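Local coordinates for copper-containing nitrite reductase (PDB 6HBE), which probably reduces nitrite to nitric oxide with electrons from cytochrome c, as a copper-containing homotrimer whose chain carries an additional cupredoxin domain, at residues Y314-P319 and Y433-I438; N356-K361 and Y424-S429; G38-G43 and A305-V310. One frame throughout, in Å; residues are numbered along the deposited sequence.

The three contacts illustrate how a linker ties an extra cupredoxin domain to the body of an enzyme. In contact 3 the segment 305-310 adds an edge strand to the sheet of the N-terminal domain; in contact 1 the chain just beyond it, 314-319, lies on 433-438 of the C-terminal domain. The two touch through S318 O and V310 N, 2.9 Å apart, with centres about 14 Å apart. Contact 2 lies about 6 Å from contact 1, centre to centre, within the C-terminal domain, where C428 and, from contact 1, M434 belong to one copper site. Contacts 2 and 3 do not touch, their nearest atoms being about 7 Å apart.

Contact 1: residues Y314-P319 and Y433-I438; sequences YGLASP and YMKGII
Aromatic packing leads this contact. The ring of Y433 turns its edge to one face of Y314 in a T-shaped pair, planes at 72° and centroids 5.0 Å apart. Its CE1 stands over that face toward the rim, while CD1 comes to 3.7 Å from CG of Y314. With CG of Y433 in the crowded position between N and C (chi1 58°), the ring reaches back over the linker. Both hydroxyls bond outside the pair, Y314 to A124 O and Y433 to E385.

On the backbone, Y314 O takes a weak hydrogen bond from K435 N at 3.3 Å and a CA-H...O contact from M434; a water lies 2.9 Å from both Y314 O and K435 O. M434 itself sends its side chain away to the domain's copper site.

The apolar part belongs to L316: CD1 meets CD of K435 at 3.7 Å and CD1 of I437 at 3.8 Å, crossing both chains at about a right angle. An alanine here would remove both methyls and would probably loosen the linker's grip on the strand.

The linker crosses the start of strand 435-443, directions 45° apart; strands 422-427 and 362-366 flank that strand, and F44 of the N-terminal domain packs against both tyrosine rings.

Contact 2: residues N356-K361 and Y424-S429; sequences NSFYPK and YVYICS. With CU (copper (II) ion), chain L.
The copper site of the C-terminal cupredoxin domain lies at one end of this contact, which joins the domain's two sheets across its interior. C428, just after strand 422-427, binds the copper through SG at 2.3 Å; H390, H431 and M434 complete the site.

F358 and Y426 meet tip to tip from the facing sheets. The edge of Y426 points at the face of F358, planes at 68°, with CE2 standing 3.3 Å above the centre of the phenylalanine ring and thus nearly equidistant from its six carbons. With CG in the crowded position between N and C (chi1 63°), Y426 extends its ring to this partner. At the rim of the F358 ring, in its plane, lies C428 N, 4.0 Å from CZ; the same CZ is 4.2 Å from C428 CB.

Y426 OH is 2.5 Å from a water that also lies 3.0 Å from P360 O and bridges the two, so the buried hydroxyl has a polar partner.

A nonpolar ring therefore borders the backbone and CB of the thiolate ligand. Such shielding would be expected to limit water near this side of the ligand, consistent with an electron-transfer copper site.

Contact 3: residues G38-G43 and A305-V310; sequences GVYLRG and ASAKRV
The start of strand 39-46 runs parallel to 309-310, V39 paired with R309 and Y40 with V310, joined by backbone hydrogen bonds. Y40 N donates to R309 O at 3.0 Å in a nearly straight bond (173°). G38 O is gripped twice, in its carbonyl plane: K308 N approaches along a lone pair at 2.8 Å, and R309 N reaches the same oxygen at 3.3 Å. V310 CA offers a CA-H...O contact to Y40 O.

G38 has a positive phi (71°), and a CB there would come within 3.3 Å of K308 CG, so both backbone shape and space suit a residue without a side chain. On the face shared by Y40 and V310, the tyrosine ring leans past A307, whose CB lies 3.7 Å from CE1. A water near the ring plane connects Y40 OH with S306 OG. R42 extends from CG to NE and crosses V310 obliquely, with NE 4.0 Å from CG1.

V39 and R309 point to the other face. The R309 guanidinium forms salt bridges with E322 of its own chain and E376 of a neighbouring subunit; K308 NZ bonds to H410 O of that subunit.

The pairing is that of a parallel edge strand: 309-311 joins strand 39-46 at the margin of the N-terminal cupredoxin sheet, just before the chain enters the third domain, and the side chains of R309 and the preceding K308 reach a neighbouring subunit.

Contact 1: residues Y314-P319 and Y433-I438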
ATOM      1  N   TYR C 314      19.992   0.764   6.206  1.00 23.43           N
ATOM      2  CA  TYR C 314      20.976   1.755   5.749  1.00 23.19           C
ATOM      3  C   TYR C 314      22.304   1.175   5.198  1.00 23.91           C
ATOM      4  O   TYR C 314      22.957   1.807   4.372  1.00 23.38           O
ATOM      5  CB  TYR C 314      21.336   2.654   6.890  1.00 23.97           C
ATOM      6  CG  TYR C 314      20.170   3.220   7.707  1.00 23.97           C
ATOM      7  CD1 TYR C 314      19.219   4.045   7.135  1.00 22.95           C
ATOM      8  CD2 TYR C 314      20.038   2.912   9.056  1.00 23.28           C
ATOM      9  CE1 TYR C 314      18.193   4.577   7.898  1.00 22.01           C
ATOM     10  CE2 TYR C 314      19.023   3.449   9.821  1.00 22.50           C
ATOM     11  CZ  TYR C 314      18.111   4.267   9.248  1.00 22.11           C
ATOM     12  OH  TYR C 314      17.106   4.796  10.036  1.00 22.10           O
ATOM     13  N   GLY C 315      22.698   0.002   5.668  1.00 27.04           N
ATOM     14  CA  GLY C 315      24.068  -0.527   5.477  1.00 28.26           C
ATOM     15  C   GLY C 315      24.091  -1.944   4.973  1.00 28.67           C
ATOM     16  O   GLY C 315      23.147  -2.391   4.324  1.00 27.22           O
ATOM     17  N   LEU C 316      25.184  -2.658   5.256  1.00 30.05           N
ATOM     18  CA  LEU C 316      25.370  -4.008   4.753  1.00 29.63           C
ATOM     19  C   LEU C 316      24.568  -5.009   5.610  1.00 30.59           C
ATOM     20  O   LEU C 316      24.599  -4.961   6.840  1.00 32.07           O
ATOM     21  CB  LEU C 316      26.862  -4.377   4.754  1.00 31.64           C
ATOM     22  CG  LEU C 316      27.798  -3.450   3.957  1.00 33.95           C
ATOM     23  CD1 LEU C 316      29.246  -3.941   4.084  1.00 35.79           C
ATOM     24  CD2 LEU C 316      27.409  -3.345   2.486  1.00 33.60           C
ATOM     25  N   ALA C 317      23.868  -5.920   4.951  1.00 31.01           N
ATOM     26  CA  ALA C 317      23.077  -6.948   5.635  1.00 31.56           C
ATOM     27  C   ALA C 317      23.689  -8.317   5.410  1.00 30.17           C
ATOM     28  O   ALA C 317      24.529  -8.450   4.521  1.00 32.50           O
ATOM     29  CB  ALA C 317      21.654  -6.908   5.109  1.00 34.41           C
ATOM     30  N   SER C 318      23.253  -9.318   6.196  1.00 28.06           N
ATOM     31  CA  SER C 318      23.713 -10.726   6.081  1.00 30.14           C
ATOM     32  C   SER C 318      22.568 -11.741   5.978  1.00 30.48           C
ATOM     33  O   SER C 318      21.560 -11.573   6.678  1.00 30.72           O
ATOM     34  CB  SER C 318      24.530 -11.124   7.318  1.00 29.99           C
ATOM     35  OG  SER C 318      25.582 -10.212   7.473  1.00 35.42           O
ATOM     36  N   PRO C 319      22.726 -12.822   5.207  1.00 29.04           N
ATOM     37  CA  PRO C 319      23.918 -13.100   4.387  1.00 31.96           C
ATOM     38  C   PRO C 319      24.039 -12.132   3.208  1.00 33.57           C
ATOM     39  O   PRO C 319      23.026 -11.697   2.663  1.00 32.69           O
ATOM     40  CB  PRO C 319      23.692 -14.531   3.895  1.00 31.69           C
ATOM     41  CG  PRO C 319      22.203 -14.767   3.991  1.00 32.00           C
ATOM     42  CD  PRO C 319      21.694 -13.868   5.079  1.00 30.18           C
ATOM     43  N   TYR C 433      26.847   5.965   8.430  1.00 28.07           N
ATOM     44  CA  TYR C 433      26.174   4.652   8.589  1.00 28.92           C
ATOM     45  C   TYR C 433      25.576   4.083   7.274  1.00 27.27           C
ATOM     46  O   TYR C 433      25.247   2.901   7.216  1.00 28.67           O
ATOM     47  CB  TYR C 433      25.099   4.719   9.703  1.00 27.80           C
ATOM     48  CG  TYR C 433      24.051   5.771   9.460  1.00 27.82           C
ATOM     49  CD1 TYR C 433      22.913   5.498   8.691  1.00 27.57           C
ATOM     50  CD2 TYR C 433      24.201   7.058   9.965  1.00 25.19           C
ATOM     51  CE1 TYR C 433      21.963   6.491   8.447  1.00 26.47           C
ATOM     52  CE2 TYR C 433      23.285   8.036   9.710  1.00 26.23           C
ATOM     53  CZ  TYR C 433      22.154   7.757   8.952  1.00 27.13           C
ATOM     54  OH  TYR C 433      21.258   8.788   8.719  1.00 25.69           O
ATOM     55  N   MET C 434      25.447   4.903   6.226  1.00 26.28           N
ATOM     56  CA  MET C 434      25.140   4.390   4.870  1.00 27.04           C
ATOM     57  C   MET C 434      26.347   3.700   4.296  1.00 27.85           C
ATOM     58  O   MET C 434      27.423   4.311   4.219  1.00 32.58           O
ATOM     59  CB  MET C 434      24.825   5.513   3.896  1.00 28.29           C
ATOM     60  CG  MET C 434      23.536   6.232   4.177  1.00 28.41           C
ATOM     61  SD  MET C 434      23.176   7.571   3.013  1.00 27.93           S
ATOM     62  CE  MET C 434      23.217   6.786   1.437  1.00 27.46           C
ATOM     63  N   LYS C 435      26.180   2.469   3.837  1.00 26.77           N
ATOM     64  CA  LYS C 435      27.324   1.680   3.364  1.00 27.74           C
ATOM     65  C   LYS C 435      26.977   0.759   2.211  1.00 27.05           C
ATOM     66  O   LYS C 435      25.912   0.128   2.194  1.00 25.78           O
ATOM     67  CB  LYS C 435      27.920   0.851   4.521  1.00 31.37           C
ATOM     68  CG  LYS C 435      29.230   0.129   4.157  1.00 38.00           C
ATOM     69  CD  LYS C 435      29.904  -0.561   5.345  1.00 41.74           C
ATOM     70  CE  LYS C 435      30.521   0.430   6.319  1.00 45.29           C
ATOM     71  NZ  LYS C 435      31.242  -0.271   7.418  1.00 46.22           N
ATOM     72  N   GLY C 436      27.910   0.653   1.265  1.00 25.75           N
ATOM     73  CA  GLY C 436      27.780  -0.231   0.114  1.00 26.51           C
ATOM     74  C   GLY C 436      29.115  -0.794  -0.351  1.00 27.83           C
ATOM     75  O   GLY C 436      30.176  -0.374   0.145  1.00 26.98           O
ATOM     76  N   ILE C 437      29.039  -1.721  -1.304  1.00 26.52           N
ATOM     77  CA  ILE C 437      30.216  -2.424  -1.883  1.00 27.82           C
ATOM     78  C   ILE C 437      30.124  -2.450  -3.395  1.00 29.17           C
ATOM     79  O   ILE C 437      29.040  -2.712  -3.964  1.00 26.82           O
ATOM     80  CB  ILE C 437      30.330  -3.878  -1.358  1.00 28.20           C
ATOM     81  CG1 ILE C 437      30.740  -3.897   0.124  1.00 27.58           C
ATOM     82  CG2 ILE C 437      31.321  -4.698  -2.180  1.00 29.53           C
ATOM     83  CD1 ILE C 437      30.581  -5.227   0.820  1.00 29.94           C
ATOM     84  N   ILE C 438      31.259  -2.214  -4.072  1.00 29.82           N
ATOM     85  CA  ILE C 438      31.404  -2.543  -5.493  1.00 29.96           C
ATOM     86  C   ILE C 438      32.615  -3.473  -5.668  1.00 32.43           C
ATOM     87  O   ILE C 438      33.693  -3.200  -5.107  1.00 31.71           O
ATOM     88  CB  ILE C 438      31.598  -1.278  -6.377  1.00 32.36           C
ATOM     89  CG1 ILE C 438      30.311  -0.452  -6.436  1.00 33.65           C
ATOM     90  CG2 ILE C 438      32.009  -1.653  -7.806  1.00 32.58           C
ATOM     91  CD1 ILE C 438      30.491   0.927  -7.028  1.00 34.27           C
TER
HETATM   92  O   HOH W   1      23.060   0.458   1.751  1.00 25.92           O

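Contact 2: residues N356-K361 and Y424-S429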
ATOM      1  N   ASN C 356      18.316   6.943   2.626  1.00 22.48           N
ATOM      2  CA  ASN C 356      19.625   6.873   3.303  1.00 22.28           C
ATOM      3  C   ASN C 356      20.243   5.479   3.196  1.00 22.72           C
ATOM      4  O   ASN C 356      20.661   4.888   4.196  1.00 22.81           O
ATOM      5  CB  ASN C 356      19.544   7.333   4.765  1.00 23.81           C
ATOM      6  CG  ASN C 356      19.316   8.831   4.919  1.00 23.46           C
ATOM      7  OD1 ASN C 356      18.971   9.547   3.973  1.00 24.52           O
ATOM      8  ND2 ASN C 356      19.533   9.323   6.124  1.00 25.30           N
ATOM      9  N   SER C 357      20.250   4.947   1.974  1.00 21.44           N
ATOM     10  CA  SER C 357      20.871   3.667   1.667  1.00 20.27           C
ATOM     11  C   SER C 357      21.316   3.622   0.235  1.00 20.75           C
ATOM     12  O   SER C 357      20.909   4.460  -0.565  1.00 22.56           O
ATOM     13  CB  SER C 357      19.939   2.481   1.982  1.00 20.12           C
ATOM     14  OG  SER C 357      18.909   2.292   1.018  1.00 21.71           O
ATOM     15  N   PHE C 358      22.152   2.626  -0.104  1.00 22.18           N
ATOM     16  CA  PHE C 358      22.582   2.389  -1.471  1.00 23.06           C
ATOM     17  C   PHE C 358      21.900   1.124  -1.998  1.00 22.14           C
ATOM     18  O   PHE C 358      21.916   0.109  -1.327  1.00 22.87           O
ATOM     19  CB  PHE C 358      24.116   2.233  -1.592  1.00 23.64           C
ATOM     20  CG  PHE C 358      24.895   3.449  -1.160  1.00 23.74           C
ATOM     21  CD1 PHE C 358      24.983   4.560  -1.978  1.00 22.87           C
ATOM     22  CD2 PHE C 358      25.538   3.486   0.094  1.00 24.68           C
ATOM     23  CE1 PHE C 358      25.704   5.684  -1.580  1.00 23.27           C
ATOM     24  CE2 PHE C 358      26.258   4.594   0.493  1.00 24.30           C
ATOM     25  CZ  PHE C 358      26.335   5.701  -0.340  1.00 25.02           C
ATOM     26  N   TYR C 359      21.339   1.192  -3.215  1.00 23.73           N
ATOM     27  CA  TYR C 359      20.602   0.070  -3.833  1.00 23.78           C
ATOM     28  C   TYR C 359      21.045  -0.184  -5.265  1.00 23.36           C
ATOM     29  O   TYR C 359      20.870   0.675  -6.112  1.00 24.08           O
ATOM     30  CB  TYR C 359      19.078   0.340  -3.807  1.00 25.25           C
ATOM     31  CG  TYR C 359      18.258  -0.824  -4.296  1.00 25.22           C
ATOM     32  CD1 TYR C 359      18.085  -1.953  -3.501  1.00 29.90           C
ATOM     33  CD2 TYR C 359      17.692  -0.816  -5.554  1.00 29.25           C
ATOM     34  CE1 TYR C 359      17.348  -3.047  -3.956  1.00 31.33           C
ATOM     35  CE2 TYR C 359      16.953  -1.904  -6.018  1.00 31.34           C
ATOM     36  CZ  TYR C 359      16.776  -3.003  -5.202  1.00 33.17           C
ATOM     37  OH  TYR C 359      16.037  -4.073  -5.661  1.00 43.60           O
ATOM     38  N   PRO C 360      21.595  -1.353  -5.576  1.00 23.25           N
ATOM     39  CA  PRO C 360      21.802  -2.496  -4.672  1.00 24.64           C
ATOM     40  C   PRO C 360      22.936  -2.269  -3.649  1.00 24.52           C
ATOM     41  O   PRO C 360      23.823  -1.427  -3.886  1.00 26.88           O
ATOM     42  CB  PRO C 360      22.157  -3.629  -5.652  1.00 25.15           C
ATOM     43  CG  PRO C 360      22.805  -2.931  -6.802  1.00 25.13           C
ATOM     44  CD  PRO C 360      22.180  -1.564  -6.906  1.00 25.16           C
ATOM     45  N   LYS C 361      22.861  -2.948  -2.498  1.00 24.04           N
ATOM     46  CA  LYS C 361      23.886  -2.846  -1.453  1.00 23.31           C
ATOM     47  C   LYS C 361      25.288  -3.342  -1.905  1.00 25.37           C
ATOM     48  O   LYS C 361      26.313  -2.741  -1.543  1.00 25.41           O
ATOM     49  CB  LYS C 361      23.471  -3.612  -0.186  1.00 23.35           C
ATOM     50  CG  LYS C 361      22.278  -3.004   0.565  1.00 24.00           C
ATOM     51  CD  LYS C 361      21.792  -3.909   1.697  1.00 24.83           C
ATOM     52  CE  LYS C 361      20.572  -3.351   2.464  1.00 24.31           C
ATOM     53  NZ  LYS C 361      20.776  -1.964   2.979  1.00 26.08           N
ATOM     54  N   TYR C 424      35.885  -2.590  -3.179  1.00 35.45           N
ATOM     55  CA  TYR C 424      35.802  -1.317  -2.462  1.00 35.19           C
ATOM     56  C   TYR C 424      34.577  -1.306  -1.552  1.00 33.45           C
ATOM     57  O   TYR C 424      33.486  -1.673  -2.002  1.00 32.84           O
ATOM     58  CB  TYR C 424      35.683  -0.160  -3.464  1.00 36.37           C
ATOM     59  CG  TYR C 424      36.710  -0.224  -4.577  1.00 36.74           C
ATOM     60  CD1 TYR C 424      37.995   0.305  -4.392  1.00 39.13           C
ATOM     61  CD2 TYR C 424      36.419  -0.843  -5.791  1.00 38.12           C
ATOM     62  CE1 TYR C 424      38.952   0.227  -5.397  1.00 40.81           C
ATOM     63  CE2 TYR C 424      37.368  -0.927  -6.807  1.00 39.25           C
ATOM     64  CZ  TYR C 424      38.640  -0.391  -6.598  1.00 39.54           C
ATOM     65  OH  TYR C 424      39.602  -0.469  -7.584  1.00 39.68           O
ATOM     66  N   VAL C 425      34.755  -0.887  -0.299  1.00 31.36           N
ATOM     67  CA  VAL C 425      33.642  -0.572   0.587  1.00 33.68           C
ATOM     68  C   VAL C 425      33.557   0.941   0.615  1.00 32.11           C
ATOM     69  O   VAL C 425      34.581   1.598   0.826  1.00 32.35           O
ATOM     70  CB  VAL C 425      33.850  -1.115   2.022  1.00 32.33           C
ATOM     71  CG1 VAL C 425      32.617  -0.877   2.887  1.00 34.40           C
ATOM     72  CG2 VAL C 425      34.213  -2.587   1.987  1.00 34.36           C
ATOM     73  N   TYR C 426      32.359   1.496   0.393  1.00 28.03           N
ATOM     74  CA  TYR C 426      32.155   2.945   0.401  1.00 26.25           C
ATOM     75  C   TYR C 426      31.036   3.338   1.366  1.00 27.69           C
ATOM     76  O   TYR C 426      30.169   2.517   1.699  1.00 27.11           O
ATOM     77  CB  TYR C 426      31.906   3.494  -1.023  1.00 28.25           C
ATOM     78  CG  TYR C 426      30.644   2.974  -1.698  1.00 27.38           C
ATOM     79  CD1 TYR C 426      30.634   1.755  -2.379  1.00 26.30           C
ATOM     80  CD2 TYR C 426      29.455   3.704  -1.654  1.00 28.62           C
ATOM     81  CE1 TYR C 426      29.475   1.271  -2.983  1.00 28.18           C
ATOM     82  CE2 TYR C 426      28.283   3.215  -2.255  1.00 27.97           C
ATOM     83  CZ  TYR C 426      28.283   2.005  -2.907  1.00 26.44           C
ATOM     84  OH  TYR C 426      27.131   1.511  -3.533  1.00 27.21           O
ATOM     85  N   ILE C 427      31.102   4.578   1.841  1.00 28.43           N
ATOM     86  CA  ILE C 427      30.059   5.186   2.677  1.00 28.93           C
ATOM     87  C   ILE C 427      29.609   6.502   2.085  1.00 27.24           C
ATOM     88  O   ILE C 427      30.204   7.009   1.133  1.00 28.42           O
ATOM     89  CB  ILE C 427      30.513   5.408   4.167  1.00 27.78           C
ATOM     90  CG1 ILE C 427      31.682   6.403   4.278  1.00 30.11           C
ATOM     91  CG2 ILE C 427      30.888   4.086   4.817  1.00 28.12           C
ATOM     92  CD1 ILE C 427      32.105   6.719   5.699  1.00 30.34           C
ATOM     93  N   CYS C 428      28.567   7.079   2.675  1.00 27.19           N
ATOM     94  CA  CYS C 428      28.281   8.495   2.496  1.00 27.27           C
ATOM     95  C   CYS C 428      28.952   9.302   3.604  1.00 28.25           C
ATOM     96  O   CYS C 428      28.822   8.974   4.792  1.00 28.94           O
ATOM     97  CB  CYS C 428      26.778   8.719   2.504  1.00 27.93           C
ATOM     98  SG  CYS C 428      26.300  10.432   2.430  1.00 27.40           S
ATOM     99  N   SER C 429      29.658  10.377   3.240  1.00 29.77           N
ATOM    100  CA  SER C 429      30.378  11.177   4.247  1.00 28.29           C
ATOM    101  C   SER C 429      29.417  12.009   5.097  1.00 31.10           C
ATOM    102  O   SER C 429      29.722  12.306   6.250  1.00 29.95           O
ATOM    103  CB  SER C 429      31.453  12.077   3.587  1.00 30.63           C
ATOM    104  OG  SER C 429      30.886  13.088   2.783  1.00 29.54           O
TER
HETATM  105 CU    CU L 500      24.050  10.427   2.772  1.00 26.91          CU
HETATM  106  O   HOH W   2      26.712  -0.872  -4.300  1.00 24.80           O

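Contact 3: residues G38-G43 and A305-V310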
ATOM      1  N   GLY C  38      17.110 -15.766  16.254  1.00 25.94           N
ATOM      2  CA  GLY C  38      18.242 -15.764  15.283  1.00 24.92           C
ATOM      3  C   GLY C  38      18.213 -14.632  14.225  1.00 23.61           C
ATOM      4  O   GLY C  38      18.976 -14.680  13.262  1.00 23.31           O
ATOM      5  N   VAL C  39      17.336 -13.641  14.388  1.00 21.77           N
ATOM      6  CA  VAL C  39      17.159 -12.549  13.387  1.00 22.90           C
ATOM      7  C   VAL C  39      17.373 -11.188  14.055  1.00 22.45           C
ATOM      8  O   VAL C  39      16.617 -10.798  14.952  1.00 22.11           O
ATOM      9  CB  VAL C  39      15.762 -12.587  12.728  1.00 24.27           C
ATOM     10  CG1 VAL C  39      15.604 -11.442  11.710  1.00 24.16           C
ATOM     11  CG2 VAL C  39      15.552 -13.933  12.042  1.00 24.52           C
ATOM     12  N   TYR C  40      18.428 -10.482  13.630  1.00 22.40           N
ATOM     13  CA  TYR C  40      18.838  -9.222  14.226  1.00 23.13           C
ATOM     14  C   TYR C  40      18.653  -8.053  13.279  1.00 23.41           C
ATOM     15  O   TYR C  40      18.914  -8.195  12.105  1.00 26.59           O
ATOM     16  CB  TYR C  40      20.308  -9.291  14.669  1.00 24.37           C
ATOM     17  CG  TYR C  40      20.503 -10.347  15.710  1.00 25.90           C
ATOM     18  CD1 TYR C  40      20.710 -11.673  15.334  1.00 28.08           C
ATOM     19  CD2 TYR C  40      20.431 -10.046  17.065  1.00 29.35           C
ATOM     20  CE1 TYR C  40      20.868 -12.671  16.281  1.00 29.59           C
ATOM     21  CE2 TYR C  40      20.590 -11.044  18.027  1.00 30.84           C
ATOM     22  CZ  TYR C  40      20.820 -12.355  17.608  1.00 30.68           C
ATOM     23  OH  TYR C  40      20.977 -13.380  18.518  1.00 37.29           O
ATOM     24  N   LEU C  41      18.211  -6.911  13.817  1.00 22.31           N
ATOM     25  CA  LEU C  41      17.942  -5.681  13.080  1.00 23.54           C
ATOM     26  C   LEU C  41      18.808  -4.538  13.607  1.00 23.88           C
ATOM     27  O   LEU C  41      18.721  -4.197  14.793  1.00 25.23           O
ATOM     28  CB  LEU C  41      16.454  -5.287  13.294  1.00 24.03           C
ATOM     29  CG  LEU C  41      15.960  -3.967  12.705  1.00 24.66           C
ATOM     30  CD1 LEU C  41      16.072  -3.970  11.194  1.00 25.65           C
ATOM     31  CD2 LEU C  41      14.519  -3.677  13.121  1.00 26.44           C
ATOM     32  N   ARG C  42      19.596  -3.917  12.734  1.00 24.75           N
ATOM     33  CA  ARG C  42      20.378  -2.717  13.090  1.00 25.53           C
ATOM     34  C   ARG C  42      19.569  -1.480  12.824  1.00 25.93           C
ATOM     35  O   ARG C  42      18.914  -1.384  11.788  1.00 29.15           O
ATOM     36  CB  ARG C  42      21.664  -2.612  12.265  1.00 28.61           C
ATOM     37  CG  ARG C  42      22.658  -3.748  12.463  1.00 33.22           C
ATOM     38  CD  ARG C  42      24.056  -3.324  12.032  1.00 36.24           C
ATOM     39  NE  ARG C  42      24.788  -4.487  11.568  1.00 42.77           N
ATOM     40  CZ  ARG C  42      25.738  -5.149  12.233  1.00 48.71           C
ATOM     41  NH1 ARG C  42      26.290  -6.218  11.641  1.00 50.78           N
ATOM     42  NH2 ARG C  42      26.167  -4.772  13.449  1.00 49.42           N
ATOM     43  N   GLY C  43      19.656  -0.515  13.732  1.00 25.03           N
ATOM     44  CA  GLY C  43      18.975   0.759  13.584  1.00 25.62           C
ATOM     45  C   GLY C  43      19.340   1.772  14.645  1.00 25.06           C
ATOM     46  O   GLY C  43      20.456   1.783  15.145  1.00 25.49           O
ATOM     47  N   ALA C 305      27.377 -15.770  16.447  1.00 54.53           N
ATOM     48  CA  ALA C 305      27.681 -16.628  15.303  1.00 54.71           C
ATOM     49  C   ALA C 305      26.512 -17.557  14.969  1.00 49.27           C
ATOM     50  O   ALA C 305      26.444 -18.075  13.860  1.00 53.79           O
ATOM     51  CB  ALA C 305      28.943 -17.446  15.571  1.00 57.93           C
ATOM     52  N   SER C 306      25.612 -17.774  15.931  1.00 48.88           N
ATOM     53  CA  SER C 306      24.349 -18.483  15.687  1.00 48.68           C
ATOM     54  C   SER C 306      23.303 -17.736  14.807  1.00 46.48           C
ATOM     55  O   SER C 306      22.344 -18.356  14.379  1.00 47.18           O
ATOM     56  CB  SER C 306      23.698 -18.887  17.015  1.00 49.31           C
ATOM     57  OG  SER C 306      23.223 -17.766  17.749  1.00 49.87           O
ATOM     58  N   ALA C 307      23.483 -16.438  14.542  1.00 44.13           N
ATOM     59  CA  ALA C 307      22.486 -15.626  13.802  1.00 39.08           C
ATOM     60  C   ALA C 307      22.187 -16.180  12.422  1.00 38.46           C
ATOM     61  O   ALA C 307      23.110 -16.557  11.701  1.00 39.50           O
ATOM     62  CB  ALA C 307      22.969 -14.176  13.672  1.00 36.60           C
ATOM     63  N   LYS C 308      20.913 -16.201  12.034  1.00 32.08           N
ATOM     64  CA  LYS C 308      20.562 -16.624  10.664  1.00 32.19           C
ATOM     65  C   LYS C 308      20.332 -15.472   9.686  1.00 28.98           C
ATOM     66  O   LYS C 308      20.424 -15.667   8.485  1.00 27.40           O
ATOM     67  CB  LYS C 308      19.443 -17.681  10.620  1.00 35.80           C
ATOM     68  CG  LYS C 308      18.147 -17.344  11.292  1.00 36.20           C
ATOM     69  CD  LYS C 308      17.255 -18.580  11.452  1.00 34.48           C
ATOM     70  CE  LYS C 308      16.034 -18.179  12.270  1.00 34.06           C
ATOM     71  NZ  LYS C 308      14.909 -19.177  12.290  1.00 32.96           N
ATOM     72  N   ARG C 309      20.117 -14.261  10.197  1.00 29.15           N
ATOM     73  CA  ARG C 309      19.891 -13.096   9.342  1.00 27.90           C
ATOM     74  C   ARG C 309      20.229 -11.838  10.129  1.00 26.52           C
ATOM     75  O   ARG C 309      19.904 -11.749  11.333  1.00 25.12           O
ATOM     76  CB  ARG C 309      18.416 -13.073   8.865  1.00 28.72           C
ATOM     77  CG  ARG C 309      17.989 -11.816   8.126  1.00 31.74           C
ATOM     78  CD  ARG C 309      16.602 -11.933   7.496  1.00 33.25           C
ATOM     79  NE  ARG C 309      16.639 -12.444   6.122  1.00 34.82           N
ATOM     80  CZ  ARG C 309      15.583 -12.883   5.425  1.00 36.41           C
ATOM     81  NH1 ARG C 309      14.342 -12.874   5.946  1.00 30.54           N
ATOM     82  NH2 ARG C 309      15.775 -13.333   4.178  1.00 37.01           N
ATOM     83  N   VAL C 310      20.920 -10.898   9.477  1.00 23.50           N
ATOM     84  CA  VAL C 310      21.067  -9.539   9.989  1.00 23.98           C
ATOM     85  C   VAL C 310      20.469  -8.564   8.988  1.00 23.90           C
ATOM     86  O   VAL C 310      20.900  -8.500   7.846  1.00 23.76           O
ATOM     87  CB  VAL C 310      22.552  -9.135  10.222  1.00 25.69           C
ATOM     88  CG1 VAL C 310      22.625  -7.740  10.862  1.00 27.55           C
ATOM     89  CG2 VAL C 310      23.231 -10.169  11.103  1.00 25.99           C
TER
HETATM   90  O   HOH W   3      21.144 -16.198  17.341  1.00 38.74           O